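Local atomic coordinates of malate dehydrogenase (Naegleria fowleri, PDB entry 6UM4), a protein that probably catalyses the reversible, NAD(P)-dependent oxidation of malate to oxaloacetate. Residues I245-R250 / S355-S360; T283-L288 / S394-R399; G365-I370 / A402-L407. All blocks are in the same frame, centred on the assembly; numbering follows the deposited sequence.

Contact 1 (I245-R250 / S355-S360); sequences ITAMTR and SMAIPS
Ala247 and Ala357 meet where the last strand of the Rossmann-type parallel sheet, 245-247, touches strand 353-359 of the C-terminal domain, so this single antiparallel bridge joins the two halves of the malate dehydrogenase fold. Ala247 N donates to Ala357 O at 3.0 Å, nearly straight at the hydrogen (170°) and in the carbonyl plane. In return Ala357 N donates to Ala247 O, tilted from that carbonyl's plane. The strand axes, 131° apart, diverge from this hydrogen-bonded pair, and the two methyls touch beside it, Ala247 CB lying 3.6 Å from Ala357 CB. Thr246 and Met356 cross obliquely: the bend at chi3 of Met356 (78°) brings CE against both branches of Thr246, whose OG1 is hydrogen-bonded to His342. Thr246 CB also lies 3.3 Å from Ala357 O, a close contact with the carbonyl oxygen that also accepts from Ala247 N.

Beyond the bridge, water helps to link the two segments. Thr249 reaches Ser355 through OG1, which lies 3.6 Å from Ser355 CB and is hydrogen-bonded to Ser373. Ser355 O accepts from two waters: one lies doubtfully close to Thr249 N, the other lies in plane at the edge of the Arg250 guanidinium. Asp345 and Asp254 pair with that guanidinium, while Ser355 OG bonds to Ile276 N and His253. The second water stands 2.8 Å from Arg250 NH1.

Contact 2 (T283-L288 / S394-R399); sequences TQYPDL and SFSADR
Tyr285 and Arg399 carry the apolar part of this contact, between edge strand 285-287 and the start of the long helix 394-414 in the C-terminal domain. The side chains cross at about a right angle, and Arg399 CB makes a CH-pi contact over one face of the tyrosine ring, 3.8 Å from its centroid and offset toward the rim. In Tyr285, chi1 of 174° sets CG anti to the backbone N, against Arg399 CB. Phe395 approaches obliquely, its plane at 86° to that of Tyr285, and CE2 comes within 3.9 Å of Tyr285 CE1. Ile313 of helix 305-317 packs on both Tyr285 and Arg399.

One direct hydrogen bond spans the segments: Tyr285 OH and Ser396 OG are 3.0 Å apart, with the serine oxygen at the ring edge, near its plane.

Three waters supply the remaining polar links. One donates to both Thr283 O and Arg399 O. Another donates to Gln284 O and accepts from Arg399 NH1 at 2.6 Å, in the plane of the guanidinium. A third donates to Asp287 OD2, also held by Trp277, and sits 2.9 Å from Ser396 OG; Ser289 binds Asp287 OD1.

Arg399 thus packs its aliphatic stem on an aromatic face while its charged end is hydrated, and Asp287 and Ser396 are linked by a water rather than by a direct bond.

Contact 3 (G365-I370 / A402-L407); sequences GIPRGI and ASVKEL
Val404 has CG1 anti to the backbone N (chi1 163°), and this branch is the one that meets Pro367, while CG2, anti to the carbonyl carbon, faces Ile366. In Ile370, chi1 of 55° sets CG1 between the backbone N and the carbonyl carbon, and chi2 of 166° extends CD1 onward to Leu407.

Pro367 and Val404 reach toward each other tip to tip. Val404 CG1 sits against two carbons of the proline ring, 3.6 Å from Pro367 CD and 3.7 Å from Pro367 CG. The other methyl makes a looser contact, Val404 CG2 to Ile366 CG2 at 4.2 Å. Ile370 and Leu407 instead cross at about a right angle: Ile370 CD1 touches Leu407 CD1 at 3.8 Å and Leu407 CB at 4.0 Å. The same methyl, Ile370 CD1, makes a loose contact of 4.3 Å with Val404 CG1, so it meets two residues about one turn apart on the helix.

The loop is the connection between antiparallel strands 353-359 and 371-380 of the C-terminal domain, and it lies along the middle of helix 394-414, which presents Val404 and Leu407 toward it. Further packing comes from strand 371-380, where Cys372 touches both Ile366 and Leu407, and from Ile408 on Pro367.

All four side-chain contacts between the segments are apolar. The loop's backbone has polar ties elsewhere: Pro367 O accepts a hydrogen bond from Ser360 OG, and Gly369 O one from Lys411 NZ farther along the helix.

Overall arrangement
Helix 394-414 runs through contacts 2 and 3, whose centres lie about 13 Å apart: its first turns meet 283-288 and its middle meets the loop 365-370. Thr283 joins them through a probable hydrogen bond, with OG1 2.7 Å from Glu406 OE1. Contact 1, whose centre is about 6 Å from that of the chain, lies deeper and links the nucleotide-binding-type sheet to the C-terminal domain. It continues into contact 3, about 13 Å away between centres, through Ser360, whose N lies 2.9 Å from Ile370 O. Contacts 1 and 2 do not touch; their nearest atoms are about 6 Å apart.

Contact 1 (I245-R250 / S355-S360)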
loop_
_atom_site.group_PDB
_atom_site.type_symbol
_atom_site.label_atom_id
_atom_site.label_comp_id
_atom_site.label_asym_id
_atom_site.label_seq_id
_atom_site.Cartn_x
_atom_site.Cartn_y
_atom_site.Cartn_z
ATOM N N ILE A 245 0.861 14.098 -20.807
ATOM C CA ILE A 245 1.926 14.185 -19.813
ATOM C C ILE A 245 1.507 15.207 -18.770
ATOM O O ILE A 245 1.390 16.397 -19.088
ATOM C CB ILE A 245 3.264 14.594 -20.450
ATOM C CG1 ILE A 245 3.640 13.642 -21.588
ATOM C CG2 ILE A 245 4.357 14.690 -19.395
ATOM C CD1 ILE A 245 4.955 14.008 -22.259
ATOM N N THR A 246 1.299 14.763 -17.525
ATOM C CA THR A 246 0.911 15.687 -16.469
ATOM C C THR A 246 1.855 15.564 -15.280
ATOM O O THR A 246 2.613 14.603 -15.145
ATOM C CB THR A 246 -0.529 15.445 -16.014
ATOM O OG1 THR A 246 -0.654 14.107 -15.527
ATOM C CG2 THR A 246 -1.486 15.634 -17.178
ATOM N N ALA A 247 1.780 16.551 -14.396
ATOM C CA ALA A 247 2.523 16.541 -13.153
ATOM C C ALA A 247 1.532 16.429 -11.992
ATOM O O ALA A 247 0.370 16.830 -12.116
ATOM C CB ALA A 247 3.388 17.801 -13.039
ATOM N N MET A 248 1.975 15.861 -10.867
ATOM C CA MET A 248 1.052 15.500 -9.792
ATOM C C MET A 248 0.890 16.609 -8.755
ATOM O O MET A 248 1.836 16.932 -8.025
ATOM C CB MET A 248 1.506 14.236 -9.075
ATOM C CG MET A 248 0.381 13.712 -8.213
ATOM S SD MET A 248 0.734 12.147 -7.418
ATOM C CE MET A 248 1.927 12.726 -6.197
ATOM N N THR A 249 -0.321 17.154 -8.649
ATOM C CA THR A 249 -0.712 17.999 -7.520
ATOM C C THR A 249 -1.813 17.347 -6.698
ATOM O O THR A 249 -2.421 17.998 -5.832
ATOM C CB THR A 249 -1.179 19.363 -8.013
ATOM O OG1 THR A 249 -2.174 19.165 -9.022
ATOM C CG2 THR A 249 -0.005 20.108 -8.613
ATOM N N ARG A 250 -2.101 16.075 -6.984
ATOM C CA ARG A 250 -3.202 15.388 -6.339
ATOM C C ARG A 250 -2.978 15.283 -4.847
ATOM O O ARG A 250 -3.942 15.195 -4.086
ATOM C CB ARG A 250 -3.365 13.993 -6.955
ATOM C CG ARG A 250 -4.558 13.188 -6.436
ATOM C CD ARG A 250 -5.825 14.038 -6.462
ATOM N NE ARG A 250 -6.990 13.250 -6.101
ATOM C CZ ARG A 250 -7.708 12.528 -6.952
ATOM N NH1 ARG A 250 -7.386 12.492 -8.245
ATOM N NH2 ARG A 250 -8.744 11.820 -6.498
ATOM N N SER A 355 -7.475 18.008 -9.086
ATOM C CA SER A 355 -6.375 18.854 -9.525
ATOM C C SER A 355 -5.341 18.010 -10.253
ATOM O O SER A 355 -4.986 16.923 -9.794
ATOM C CB SER A 355 -5.721 19.583 -8.350
ATOM O OG SER A 355 -6.634 20.445 -7.682
ATOM N N MET A 356 -4.884 18.521 -11.391
ATOM C CA MET A 356 -3.785 17.999 -12.187
ATOM C C MET A 356 -3.008 19.190 -12.723
ATOM O O MET A 356 -3.613 20.203 -13.080
ATOM C CB MET A 356 -4.291 17.152 -13.371
ATOM C CG MET A 356 -5.098 15.889 -12.964
ATOM S SD MET A 356 -5.893 15.086 -14.389
ATOM C CE MET A 356 -4.511 14.199 -15.120
ATOM N N ALA A 357 -1.674 19.082 -12.758
ATOM C CA ALA A 357 -0.814 20.061 -13.428
ATOM C C ALA A 357 -0.707 19.694 -14.903
ATOM O O ALA A 357 -0.108 18.668 -15.251
ATOM C CB ALA A 357 0.569 20.103 -12.783
ATOM N N ILE A 358 -1.246 20.542 -15.773
ATOM C CA ILE A 358 -1.457 20.172 -17.172
ATOM C C ILE A 358 -0.840 21.250 -18.062
ATOM O O ILE A 358 -0.582 22.376 -17.604
ATOM C CB ILE A 358 -2.962 19.981 -17.476
ATOM C CG1 ILE A 358 -3.668 21.346 -17.481
ATOM C CG2 ILE A 358 -3.624 19.096 -16.403
ATOM C CD1 ILE A 358 -5.155 21.280 -17.745
ATOM N N PRO A 359 -0.564 20.938 -19.335
ATOM C CA PRO A 359 -0.080 21.991 -20.242
ATOM C C PRO A 359 -1.114 23.094 -20.380
ATOM O O PRO A 359 -2.290 22.845 -20.666
ATOM C CB PRO A 359 0.146 21.259 -21.577
ATOM C CG PRO A 359 -0.699 20.025 -21.484
ATOM C CD PRO A 359 -0.637 19.632 -20.014
ATOM N N SER A 360 -0.665 24.323 -20.186
ATOM C CA SER A 360 -1.558 25.459 -20.354
ATOM C C SER A 360 -1.833 25.710 -21.834
ATOM O O SER A 360 -0.908 25.922 -22.631
ATOM C CB SER A 360 -0.952 26.698 -19.710
ATOM O OG SER A 360 -1.718 27.834 -20.034
HETATM O O HOH W 1 -2.225 15.810 -9.600
HETATM O O HOH W 2 -5.647 14.030 -9.865
#

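Contact 2 (T283-L288 / S394-R399)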
loop_
_atom_site.group_PDB
_atom_site.type_symbol
_atom_site.label_atom_id
_atom_site.label_comp_id
_atom_site.label_asym_id
_atom_site.label_seq_id
_atom_site.Cartn_x
_atom_site.Cartn_y
_atom_site.Cartn_z
ATOM N N THR A 283 4.189 27.941 -3.556
ATOM C CA THR A 283 3.403 29.022 -4.142
ATOM C C THR A 283 2.054 28.549 -4.657
ATOM O O THR A 283 1.299 29.350 -5.223
ATOM C CB THR A 283 4.151 29.691 -5.303
ATOM O OG1 THR A 283 4.100 28.843 -6.459
ATOM C CG2 THR A 283 5.596 29.980 -4.920
ATOM N N GLN A 284 1.741 27.273 -4.489
ATOM C CA GLN A 284 0.464 26.760 -4.945
ATOM C C GLN A 284 -0.668 27.567 -4.332
ATOM O O GLN A 284 -0.533 28.172 -3.263
ATOM C CB GLN A 284 0.320 25.293 -4.551
ATOM C CG GLN A 284 0.158 25.116 -3.060
ATOM C CD GLN A 284 0.148 23.669 -2.652
ATOM O OE1 GLN A 284 -0.912 23.045 -2.592
ATOM N NE2 GLN A 284 1.321 23.138 -2.303
ATOM N N TYR A 285 -1.792 27.592 -5.028
ATOM C CA TYR A 285 -2.964 28.257 -4.491
ATOM C C TYR A 285 -4.057 27.238 -4.257
ATOM O O TYR A 285 -4.744 26.837 -5.208
ATOM C CB TYR A 285 -3.451 29.375 -5.417
ATOM C CG TYR A 285 -4.739 29.978 -4.934
ATOM C CD1 TYR A 285 -4.917 30.317 -3.587
ATOM C CD2 TYR A 285 -5.794 30.170 -5.799
ATOM C CE1 TYR A 285 -6.102 30.844 -3.143
ATOM C CE2 TYR A 285 -6.983 30.703 -5.358
ATOM C CZ TYR A 285 -7.130 31.035 -4.035
ATOM O OH TYR A 285 -8.320 31.568 -3.619
ATOM N N PRO A 286 -4.245 26.769 -3.024
ATOM C CA PRO A 286 -5.408 25.930 -2.712
ATOM C C PRO A 286 -6.659 26.798 -2.697
ATOM O O PRO A 286 -6.762 27.740 -1.910
ATOM C CB PRO A 286 -5.084 25.379 -1.315
ATOM C CG PRO A 286 -3.636 25.786 -1.028
ATOM C CD PRO A 286 -3.414 27.020 -1.837
ATOM N N ASP A 287 -7.615 26.481 -3.561
ATOM C CA ASP A 287 -8.698 27.402 -3.883
ATOM C C ASP A 287 -9.999 26.865 -3.301
ATOM O O ASP A 287 -10.509 25.837 -3.760
ATOM C CB ASP A 287 -8.795 27.590 -5.400
ATOM C CG ASP A 287 -9.800 28.670 -5.805
ATOM O OD1 ASP A 287 -10.377 29.336 -4.919
ATOM O OD2 ASP A 287 -9.988 28.865 -7.024
ATOM N N LEU A 288 -10.521 27.556 -2.282
ATOM C CA LEU A 288 -11.812 27.252 -1.680
ATOM C C LEU A 288 -12.940 28.098 -2.254
ATOM O O LEU A 288 -14.071 28.000 -1.769
ATOM C CB LEU A 288 -11.767 27.463 -0.156
ATOM C CG LEU A 288 -11.022 26.388 0.654
ATOM C CD1 LEU A 288 -10.906 26.720 2.137
ATOM C CD2 LEU A 288 -11.680 25.046 0.452
ATOM N N SER A 394 -10.271 38.721 -7.247
ATOM C CA SER A 394 -8.976 39.388 -7.186
ATOM C C SER A 394 -8.031 38.692 -6.216
ATOM O O SER A 394 -6.815 38.665 -6.440
ATOM C CB SER A 394 -9.175 40.853 -6.784
ATOM O OG SER A 394 -7.990 41.376 -6.217
ATOM N N PHE A 395 -8.556 38.156 -5.115
ATOM C CA PHE A 395 -7.690 37.397 -4.223
ATOM C C PHE A 395 -7.174 36.148 -4.914
ATOM O O PHE A 395 -5.982 35.827 -4.825
ATOM C CB PHE A 395 -8.419 37.001 -2.948
ATOM C CG PHE A 395 -7.606 36.116 -2.058
ATOM C CD1 PHE A 395 -6.453 36.601 -1.452
ATOM C CD2 PHE A 395 -7.964 34.793 -1.849
ATOM C CE1 PHE A 395 -5.684 35.795 -0.627
ATOM C CE2 PHE A 395 -7.205 33.987 -1.023
ATOM C CZ PHE A 395 -6.057 34.479 -0.419
ATOM N N SER A 396 -8.056 35.443 -5.621
ATOM C CA SER A 396 -7.623 34.272 -6.377
ATOM C C SER A 396 -6.658 34.661 -7.492
ATOM O O SER A 396 -5.656 33.974 -7.717
ATOM C CB SER A 396 -8.825 33.527 -6.949
ATOM O OG SER A 396 -9.594 32.942 -5.927
ATOM N N ALA A 397 -6.968 35.725 -8.241
ATOM C CA ALA A 397 -6.098 36.095 -9.356
ATOM C C ALA A 397 -4.692 36.417 -8.875
ATOM O O ALA A 397 -3.706 36.037 -9.516
ATOM C CB ALA A 397 -6.682 37.283 -10.128
ATOM N N ASP A 398 -4.585 37.122 -7.748
ATOM C CA ASP A 398 -3.279 37.446 -7.184
ATOM C C ASP A 398 -2.487 36.188 -6.881
ATOM O O ASP A 398 -1.287 36.105 -7.170
ATOM C CB ASP A 398 -3.440 38.253 -5.898
ATOM C CG ASP A 398 -3.891 39.680 -6.135
ATOM O OD1 ASP A 398 -3.975 40.149 -7.300
ATOM O OD2 ASP A 398 -4.178 40.331 -5.113
ATOM N N ARG A 399 -3.130 35.220 -6.239
ATOM C CA ARG A 399 -2.411 34.032 -5.800
ATOM C C ARG A 399 -1.965 33.209 -7.002
ATOM O O ARG A 399 -0.792 32.828 -7.103
ATOM C CB ARG A 399 -3.283 33.205 -4.847
ATOM C CG ARG A 399 -3.511 33.845 -3.486
ATOM C CD ARG A 399 -2.177 34.179 -2.851
ATOM N NE ARG A 399 -2.295 34.630 -1.475
ATOM C CZ ARG A 399 -2.223 33.826 -0.417
ATOM N NH1 ARG A 399 -2.042 32.519 -0.579
ATOM N NH2 ARG A 399 -2.329 34.335 0.806
HETATM O O HOH W 3 0.162 31.715 -4.573
HETATM O O HOH W 4 -1.589 30.823 -2.485
HETATM O O HOH W 5 -11.026 31.116 -7.642
#

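Contact 3 (G365-I370 / A402-L407)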
loop_
_atom_site.group_PDB
_atom_site.type_symbol
_atom_site.label_atom_id
_atom_site.label_comp_id
_atom_site.label_asym_id
_atom_site.label_seq_id
_atom_site.Cartn_x
_atom_site.Cartn_y
_atom_site.Cartn_z
ATOM N N GLY A 365 -6.664 32.547 -18.904
ATOM C CA GLY A 365 -5.630 33.501 -19.255
ATOM C C GLY A 365 -4.232 33.125 -18.828
ATOM O O GLY A 365 -3.322 33.953 -18.949
ATOM N N ILE A 366 -4.027 31.891 -18.384
ATOM C CA ILE A 366 -2.721 31.433 -17.892
ATOM C C ILE A 366 -1.728 31.386 -19.049
ATOM O O ILE A 366 -2.091 30.937 -20.147
ATOM C CB ILE A 366 -2.872 30.063 -17.219
ATOM C CG1 ILE A 366 -3.685 30.210 -15.930
ATOM C CG2 ILE A 366 -1.533 29.441 -16.910
ATOM C CD1 ILE A 366 -4.140 28.866 -15.331
ATOM N N PRO A 367 -0.500 31.877 -18.881
ATOM C CA PRO A 367 0.466 31.851 -19.988
ATOM C C PRO A 367 0.681 30.438 -20.521
ATOM O O PRO A 367 0.705 29.464 -19.766
ATOM C CB PRO A 367 1.747 32.406 -19.357
ATOM C CG PRO A 367 1.253 33.278 -18.215
ATOM C CD PRO A 367 0.029 32.571 -17.691
ATOM N N ARG A 368 0.841 30.339 -21.836
ATOM C CA ARG A 368 1.059 29.072 -22.520
ATOM C C ARG A 368 2.499 28.594 -22.319
ATOM O O ARG A 368 3.409 29.359 -21.997
ATOM C CB ARG A 368 0.744 29.228 -24.023
ATOM C CG ARG A 368 -0.602 29.944 -24.297
ATOM C CD ARG A 368 -0.909 30.174 -25.779
ATOM N NE ARG A 368 -1.485 28.991 -26.428
ATOM C CZ ARG A 368 -2.751 28.884 -26.834
ATOM N NH1 ARG A 368 -3.173 27.762 -27.412
ATOM N NH2 ARG A 368 -3.594 29.900 -26.672
ATOM N N GLY A 369 2.703 27.306 -22.516
ATOM C CA GLY A 369 4.039 26.758 -22.436
ATOM C C GLY A 369 4.490 26.354 -21.041
ATOM O O GLY A 369 5.600 25.824 -20.899
ATOM N N ILE A 370 3.691 26.599 -20.008
ATOM C CA ILE A 370 3.997 26.092 -18.676
ATOM C C ILE A 370 2.971 25.029 -18.343
ATOM O O ILE A 370 1.853 25.016 -18.881
ATOM C CB ILE A 370 3.993 27.173 -17.570
ATOM C CG1 ILE A 370 2.667 27.921 -17.574
ATOM C CG2 ILE A 370 5.176 28.115 -17.706
ATOM C CD1 ILE A 370 2.461 28.743 -16.322
ATOM N N ALA A 402 1.008 34.691 -8.622
ATOM C CA ALA A 402 2.258 34.430 -7.912
ATOM C C ALA A 402 2.841 33.073 -8.294
ATOM O O ALA A 402 4.062 32.915 -8.407
ATOM C CB ALA A 402 2.029 34.503 -6.398
ATOM N N SER A 403 1.986 32.074 -8.466
ATOM C CA SER A 403 2.510 30.756 -8.788
ATOM C C SER A 403 2.911 30.697 -10.260
ATOM O O SER A 403 3.932 30.095 -10.608
ATOM C CB SER A 403 1.479 29.687 -8.431
ATOM O OG SER A 403 2.104 28.470 -7.994
ATOM N N VAL A 404 2.132 31.343 -11.131
ATOM C CA VAL A 404 2.522 31.446 -12.537
ATOM C C VAL A 404 3.885 32.112 -12.661
ATOM O O VAL A 404 4.767 31.633 -13.386
ATOM C CB VAL A 404 1.434 32.199 -13.320
ATOM C CG1 VAL A 404 1.970 32.681 -14.663
ATOM C CG2 VAL A 404 0.236 31.281 -13.519
ATOM N N LYS A 405 4.108 33.175 -11.889
ATOM C CA LYS A 405 5.405 33.835 -11.880
ATOM C C LYS A 405 6.520 32.855 -11.534
ATOM O O LYS A 405 7.597 32.892 -12.134
ATOM C CB LYS A 405 5.374 35.001 -10.898
ATOM C CG LYS A 405 6.612 35.873 -10.884
ATOM C CD LYS A 405 6.396 37.061 -9.941
ATOM C CE LYS A 405 7.566 38.028 -9.991
ATOM N NZ LYS A 405 8.804 37.399 -9.465
ATOM N N GLU A 406 6.294 31.987 -10.553
ATOM C CA GLU A 406 7.331 31.031 -10.201
ATOM C C GLU A 406 7.547 30.021 -11.313
ATOM O O GLU A 406 8.687 29.667 -11.627
ATOM C CB GLU A 406 6.963 30.309 -8.914
ATOM C CG GLU A 406 8.036 29.372 -8.468
ATOM C CD GLU A 406 7.636 28.629 -7.226
ATOM O OE1 GLU A 406 6.564 27.980 -7.231
ATOM O OE2 GLU A 406 8.395 28.720 -6.245
ATOM N N LEU A 407 6.460 29.558 -11.926
ATOM C CA LEU A 407 6.576 28.617 -13.030
ATOM C C LEU A 407 7.337 29.236 -14.195
ATOM O O LEU A 407 8.177 28.579 -14.821
ATOM C CB LEU A 407 5.179 28.177 -13.475
ATOM C CG LEU A 407 4.439 27.197 -12.559
ATOM C CD1 LEU A 407 2.953 27.143 -12.893
ATOM C CD2 LEU A 407 5.062 25.800 -12.685
#